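Local coordinates for D-alanyl-D-alanine carboxypeptidase (Penicillin binding protein) family protein (Francisella tularensis subsp. tularensis, PDB 6OSU), which probably removes the C-terminal D-alanine from peptidoglycan precursor peptides, as a serine-type D-Ala-D-Ala carboxypeptidase of the peptidase S11 family, at residues A37-T42 and V303-T308; D57-P62 and Y173-D178. One frame throughout, in Å; residues are numbered along the deposited sequence.

Contact 1 of 2, residues A37-T42 and V303-T308; sequences APAWVT and VVLGTT
Three backbone hydrogen bonds join Ala39 and Val41 to Val303 and Leu305, and the strand segments 39-42 and 303-307 run antiparallel, 177° between their directions. Val41 and Val303 form a hydrogen-bonded pair closed in both directions: Val41 N reaches Val303 O at 3.0 Å, and Val303 N returns to Val41 O. Leu305 N donates to Ala39 O, but from 29° out of that carbonyl's plane; Ala39 N is 3.6 Å from Leu305 O, and no bond is made in the return direction. Between them, Trp40 and Val304 form the non-hydrogen-bonded pair, where Trp40 CA lies 3.1 Å from Val303 O in a CA-H...O contact.

Apolar contacts fall on both faces. Val41 and Val303 lie side by side on one, pointing the same way, with Val41 CG1 4.0 Å from Val303 CB. On the other, Val304 spreads its two methyls, CG2 against Trp40 CB (4.1 Å) and CG1 3.8 Å from Ala37 CB, which also meets Thr307 CG2. The end of the Trp40 side chain leads away from strand 303-307, and its NE1 is hydrogen-bonded to Ser52 OG.

Where the pairing ends, Pro38 CG and CD sit against carbonyl oxygens: CG is 3.2 Å from Leu305 O, and CD equally near Gly306 O. Gly306, with a positive phi of 84° and no side chain, lies alongside the Pro38 ring.

Strands 39-44 and 298-307 are adjacent inner strands of the five-stranded antiparallel sheet of the penicillin-binding, serine beta-lactamase-like fold, 298-307 in the middle, with helix 310-327 packed on the Trp40 and Val304 face.

Contact 2 of 2, residues D57-P62 and Y173-D178; sequences DVRRAP and YTTAHD
Arg60 and Thr174 exchange two backbone hydrogen bonds, Arg60 N to Thr174 O at 2.9 Å and Thr174 N to Arg60 O at 2.8 Å, making a single antiparallel bridge. Beside it, the extended Arg59 chain lies over one face of the Tyr173 ring, Arg59 CD 4.0 Å from the centroid in a CH-pi contact; Tyr173 CE1 lies 3.4 Å above one face of the Arg59 guanidinium, offset toward its rim, the planes 11° apart. Pro62 CB meets Thr174 CG2 at 3.9 Å.

At the helix start, Asp57 OD1 meets the His177 ring at its edge, in plane, through a weak bond from ND1 (3.4 Å). Thr175 CG2 packs against Asp57 O, while a chi1 of 72° sets OG1 between the backbone N and the carbonyl carbon, where it accepts from Asp178 N at 2.9 Å. One water lies within hydrogen-bonding distance of Asp57 OD1, Thr175 OG1 and Asp178 OD1, its proton sharing unsettled; another joins Val58 O to Ala176 N.

Farther out, Asn158 OD1 holds Arg59 NH2, and Ala285 O takes Arg60 NH1. The bridge joins the loop between strand 50-54 and helix 66-79 to the start of helix 176-189, N-capped by Thr175.

In the fold
Contact 2 is nested within the chain loop that contact 1 closes, and their centres are 10 Å apart. They meet mainly at Ala176, the first residue of helix 176-189: Val41 CG1 lies 3.2 Å from Ala176 O, and Leu305 CD1 is 3.4 Å from Ala176 N. The helix start therefore packs against the Val41, Val303 and Leu305 face of the sheet. Arg60 NH1 adds a packing contact with Gly306 CA at 3.7 Å. Both contacts lie near the predicted active site: the Pro62 side chain is about 8 Å from that of Ser64, the probable acylated serine, and the Val303 side chain about 9 Å from that of Lys278, a predicted substrate-binding residue.

Contact 1 of 2, residues A37-T42 and V303-T308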
loop_
_atom_site.group_PDB
_atom_site.type_symbol
_atom_site.label_atom_id
_atom_site.label_comp_id
_atom_site.label_asym_id
_atom_site.label_seq_id
_atom_site.Cartn_x
_atom_site.Cartn_y
_atom_site.Cartn_z
ATOM N N ALA A 37 -11.685 8.876 -12.742
ATOM C CA ALA A 37 -11.887 8.798 -11.305
ATOM C C ALA A 37 -11.740 10.190 -10.698
ATOM O O ALA A 37 -10.822 10.932 -11.061
ATOM C CB ALA A 37 -10.891 7.837 -10.661
ATOM N N PRO A 38 -12.638 10.585 -9.796
ATOM C CA PRO A 38 -12.500 11.899 -9.150
ATOM C C PRO A 38 -11.227 12.060 -8.329
ATOM O O PRO A 38 -10.828 13.201 -8.063
ATOM C CB PRO A 38 -13.752 11.992 -8.268
ATOM C CG PRO A 38 -14.271 10.588 -8.158
ATOM C CD PRO A 38 -13.890 9.906 -9.428
ATOM N N ALA A 39 -10.576 10.970 -7.919
ATOM C CA ALA A 39 -9.357 11.075 -7.130
ATOM C C ALA A 39 -8.563 9.781 -7.237
ATOM O O ALA A 39 -9.137 8.693 -7.328
ATOM C CB ALA A 39 -9.667 11.377 -5.659
ATOM N N TRP A 40 -7.236 9.913 -7.218
ATOM C CA TRP A 40 -6.358 8.750 -7.184
ATOM C C TRP A 40 -4.970 9.176 -6.730
ATOM O O TRP A 40 -4.632 10.362 -6.729
ATOM C CB TRP A 40 -6.272 8.048 -8.546
ATOM C CG TRP A 40 -5.405 8.746 -9.557
ATOM C CD1 TRP A 40 -4.039 8.746 -9.612
ATOM C CD2 TRP A 40 -5.849 9.527 -10.674
ATOM N NE1 TRP A 40 -3.607 9.488 -10.683
ATOM C CE2 TRP A 40 -4.698 9.977 -11.352
ATOM C CE3 TRP A 40 -7.105 9.893 -11.163
ATOM C CZ2 TRP A 40 -4.767 10.774 -12.493
ATOM C CZ3 TRP A 40 -7.170 10.684 -12.298
ATOM C CH2 TRP A 40 -6.008 11.116 -12.949
ATOM N N VAL A 41 -4.168 8.181 -6.358
ATOM C CA VAL A 41 -2.762 8.387 -6.027
ATOM C C VAL A 41 -2.019 7.080 -6.264
ATOM O O VAL A 41 -2.559 5.993 -6.041
ATOM C CB VAL A 41 -2.578 8.883 -4.575
ATOM C CG1 VAL A 41 -2.900 7.778 -3.581
ATOM C CG2 VAL A 41 -1.156 9.408 -4.361
ATOM N N THR A 42 -0.782 7.190 -6.746
ATOM C CA THR A 42 0.112 6.052 -6.899
ATOM C C THR A 42 1.418 6.383 -6.197
ATOM O O THR A 42 2.033 7.416 -6.481
ATOM C CB THR A 42 0.372 5.715 -8.374
ATOM O OG1 THR A 42 -0.874 5.564 -9.064
ATOM C CG2 THR A 42 1.167 4.414 -8.492
ATOM N N VAL A 303 -4.401 3.986 -4.885
ATOM C CA VAL A 303 -5.739 4.214 -4.359
ATOM C C VAL A 303 -6.544 4.920 -5.437
ATOM O O VAL A 303 -6.094 5.929 -5.989
ATOM C CB VAL A 303 -5.713 5.048 -3.067
ATOM C CG1 VAL A 303 -7.123 5.252 -2.554
ATOM C CG2 VAL A 303 -4.848 4.371 -2.015
ATOM N N VAL A 304 -7.719 4.379 -5.751
ATOM C CA VAL A 304 -8.653 4.989 -6.687
ATOM C C VAL A 304 -9.980 5.162 -5.965
ATOM O O VAL A 304 -10.471 4.220 -5.333
ATOM C CB VAL A 304 -8.824 4.143 -7.963
ATOM C CG1 VAL A 304 -9.948 4.687 -8.807
ATOM C CG2 VAL A 304 -7.539 4.126 -8.771
ATOM N N LEU A 305 -10.553 6.359 -6.051
ATOM C CA LEU A 305 -11.766 6.697 -5.322
ATOM C C LEU A 305 -12.816 7.251 -6.272
ATOM O O LEU A 305 -12.512 8.074 -7.141
ATOM C CB LEU A 305 -11.481 7.728 -4.220
ATOM C CG LEU A 305 -10.363 7.410 -3.222
ATOM C CD1 LEU A 305 -10.087 8.614 -2.334
ATOM C CD2 LEU A 305 -10.697 6.182 -2.379
ATOM N N GLY A 306 -14.051 6.785 -6.107
ATOM C CA GLY A 306 -15.186 7.423 -6.743
ATOM C C GLY A 306 -15.478 7.038 -8.173
ATOM O O GLY A 306 -16.185 7.781 -8.860
ATOM N N THR A 307 -14.968 5.906 -8.654
ATOM C CA THR A 307 -15.329 5.476 -9.998
ATOM C C THR A 307 -16.804 5.092 -10.052
ATOM O O THR A 307 -17.425 4.750 -9.043
ATOM C CB THR A 307 -14.472 4.295 -10.453
ATOM O OG1 THR A 307 -14.626 3.207 -9.530
ATOM C CG2 THR A 307 -13.013 4.705 -10.536
ATOM N N THR A 308 -17.364 5.147 -11.258
ATOM C CA THR A 308 -18.787 4.923 -11.465
ATOM C C THR A 308 -19.141 3.457 -11.683
ATOM O O THR A 308 -20.319 3.144 -11.889
ATOM C CB THR A 308 -19.276 5.756 -12.652
ATOM O OG1 THR A 308 -18.531 5.405 -13.825
ATOM C CG2 THR A 308 -19.089 7.238 -12.364
#

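Contact 2 of 2, residues D57-P62 and Y173-D178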
loop_
_atom_site.group_PDB
_atom_site.type_symbol
_atom_site.label_atom_id
_atom_site.label_comp_id
_atom_site.label_asym_id
_atom_site.label_seq_id
_atom_site.Cartn_x
_atom_site.Cartn_y
_atom_site.Cartn_z
ATOM N N ASP A 57 -5.749 14.980 -2.089
ATOM C CA ASP A 57 -6.066 15.499 -0.765
ATOM C C ASP A 57 -7.520 15.930 -0.627
ATOM O O ASP A 57 -7.887 16.509 0.401
ATOM C CB ASP A 57 -5.144 16.670 -0.421
ATOM C CG ASP A 57 -3.710 16.235 -0.210
ATOM O OD1 ASP A 57 -3.489 15.172 0.415
ATOM O OD2 ASP A 57 -2.802 16.952 -0.675
ATOM N N VAL A 58 -8.357 15.662 -1.627
ATOM C CA VAL A 58 -9.771 16.020 -1.557
ATOM C C VAL A 58 -10.496 14.992 -0.701
ATOM O O VAL A 58 -10.322 13.781 -0.877
ATOM C CB VAL A 58 -10.383 16.112 -2.965
ATOM C CG1 VAL A 58 -11.882 16.371 -2.881
ATOM C CG2 VAL A 58 -9.702 17.213 -3.768
ATOM N N ARG A 59 -11.309 15.471 0.231
ATOM C CA ARG A 59 -11.976 14.587 1.175
ATOM C C ARG A 59 -13.190 13.932 0.522
ATOM O O ARG A 59 -14.077 14.623 0.009
ATOM C CB ARG A 59 -12.371 15.371 2.422
ATOM C CG ARG A 59 -11.161 15.800 3.227
ATOM C CD ARG A 59 -11.509 16.704 4.389
ATOM N NE ARG A 59 -10.311 17.020 5.163
ATOM C CZ ARG A 59 -10.320 17.610 6.353
ATOM N NH1 ARG A 59 -11.469 17.954 6.919
ATOM N NH2 ARG A 59 -9.175 17.851 6.978
ATOM N N ARG A 60 -13.217 12.602 0.530
ATOM C CA ARG A 60 -14.323 11.817 0.006
ATOM C C ARG A 60 -14.707 10.761 1.031
ATOM O O ARG A 60 -14.013 10.557 2.031
ATOM C CB ARG A 60 -13.969 11.146 -1.330
ATOM C CG ARG A 60 -13.369 12.061 -2.373
ATOM C CD ARG A 60 -13.381 11.381 -3.736
ATOM N NE ARG A 60 -14.647 11.586 -4.441
ATOM C CZ ARG A 60 -15.659 10.722 -4.446
ATOM N NH1 ARG A 60 -15.563 9.578 -3.784
ATOM N NH2 ARG A 60 -16.767 11.005 -5.117
ATOM N N ALA A 61 -15.818 10.071 0.761
ATOM C CA ALA A 61 -16.331 9.092 1.708
ATOM C C ALA A 61 -15.463 7.834 1.675
ATOM O O ALA A 61 -14.937 7.470 0.619
ATOM C CB ALA A 61 -17.787 8.750 1.390
ATOM N N PRO A 62 -15.264 7.164 2.817
ATOM C CA PRO A 62 -14.307 6.050 2.847
ATOM C C PRO A 62 -14.883 4.723 2.371
ATOM O O PRO A 62 -14.145 3.918 1.800
ATOM C CB PRO A 62 -13.898 5.970 4.327
ATOM C CG PRO A 62 -14.470 7.190 4.972
ATOM C CD PRO A 62 -15.676 7.544 4.174
ATOM N N TYR A 173 -14.921 10.682 6.307
ATOM C CA TYR A 173 -14.151 11.021 5.117
ATOM C C TYR A 173 -12.719 10.525 5.238
ATOM O O TYR A 173 -12.228 10.226 6.330
ATOM C CB TYR A 173 -14.154 12.531 4.846
ATOM C CG TYR A 173 -13.648 13.373 5.994
ATOM C CD1 TYR A 173 -12.287 13.555 6.204
ATOM C CD2 TYR A 173 -14.534 13.998 6.860
ATOM C CE1 TYR A 173 -11.822 14.326 7.252
ATOM C CE2 TYR A 173 -14.081 14.772 7.910
ATOM C CZ TYR A 173 -12.723 14.934 8.101
ATOM O OH TYR A 173 -12.268 15.708 9.144
ATOM N N THR A 174 -12.063 10.448 4.085
ATOM C CA THR A 174 -10.632 10.213 3.980
ATOM C C THR A 174 -10.178 10.777 2.641
ATOM O O THR A 174 -10.961 11.394 1.913
ATOM C CB THR A 174 -10.283 8.727 4.104
ATOM O OG1 THR A 174 -8.859 8.577 4.080
ATOM C CG2 THR A 174 -10.884 7.935 2.948
ATOM N N THR A 175 -8.900 10.577 2.321
ATOM C CA THR A 175 -8.348 11.012 1.047
ATOM C C THR A 175 -7.523 9.880 0.453
ATOM O O THR A 175 -7.118 8.946 1.150
ATOM C CB THR A 175 -7.474 12.276 1.181
ATOM O OG1 THR A 175 -6.242 11.948 1.838
ATOM C CG2 THR A 175 -8.198 13.357 1.969
ATOM N N ALA A 176 -7.282 9.970 -0.857
ATOM C CA ALA A 176 -6.452 8.967 -1.514
ATOM C C ALA A 176 -5.038 8.980 -0.952
ATOM O O ALA A 176 -4.421 7.923 -0.784
ATOM C CB ALA A 176 -6.440 9.201 -3.027
ATOM N N HIS A 177 -4.516 10.167 -0.639
ATOM C CA HIS A 177 -3.190 10.262 -0.037
ATOM C C HIS A 177 -3.175 9.630 1.350
ATOM O O HIS A 177 -2.258 8.873 1.690
ATOM C CB HIS A 177 -2.753 11.726 0.030
ATOM C CG HIS A 177 -1.347 11.922 0.508
ATOM N ND1 HIS A 177 -0.858 13.153 0.889
ATOM C CD2 HIS A 177 -0.324 11.048 0.660
ATOM C CE1 HIS A 177 0.403 13.028 1.260
ATOM N NE2 HIS A 177 0.751 11.761 1.132
ATOM N N ASP A 178 -4.190 9.927 2.165
ATOM C CA ASP A 178 -4.244 9.360 3.509
ATOM C C ASP A 178 -4.356 7.842 3.464
ATOM O O ASP A 178 -3.753 7.143 4.289
ATOM C CB ASP A 178 -5.414 9.956 4.287
ATOM C CG ASP A 178 -5.060 11.268 4.965
ATOM O OD1 ASP A 178 -3.989 11.838 4.654
ATOM O OD2 ASP A 178 -5.849 11.721 5.822
HETATM O O HOH W 1 -4.357 13.789 2.790
HETATM O O HOH W 2 -8.650 12.131 -2.346
#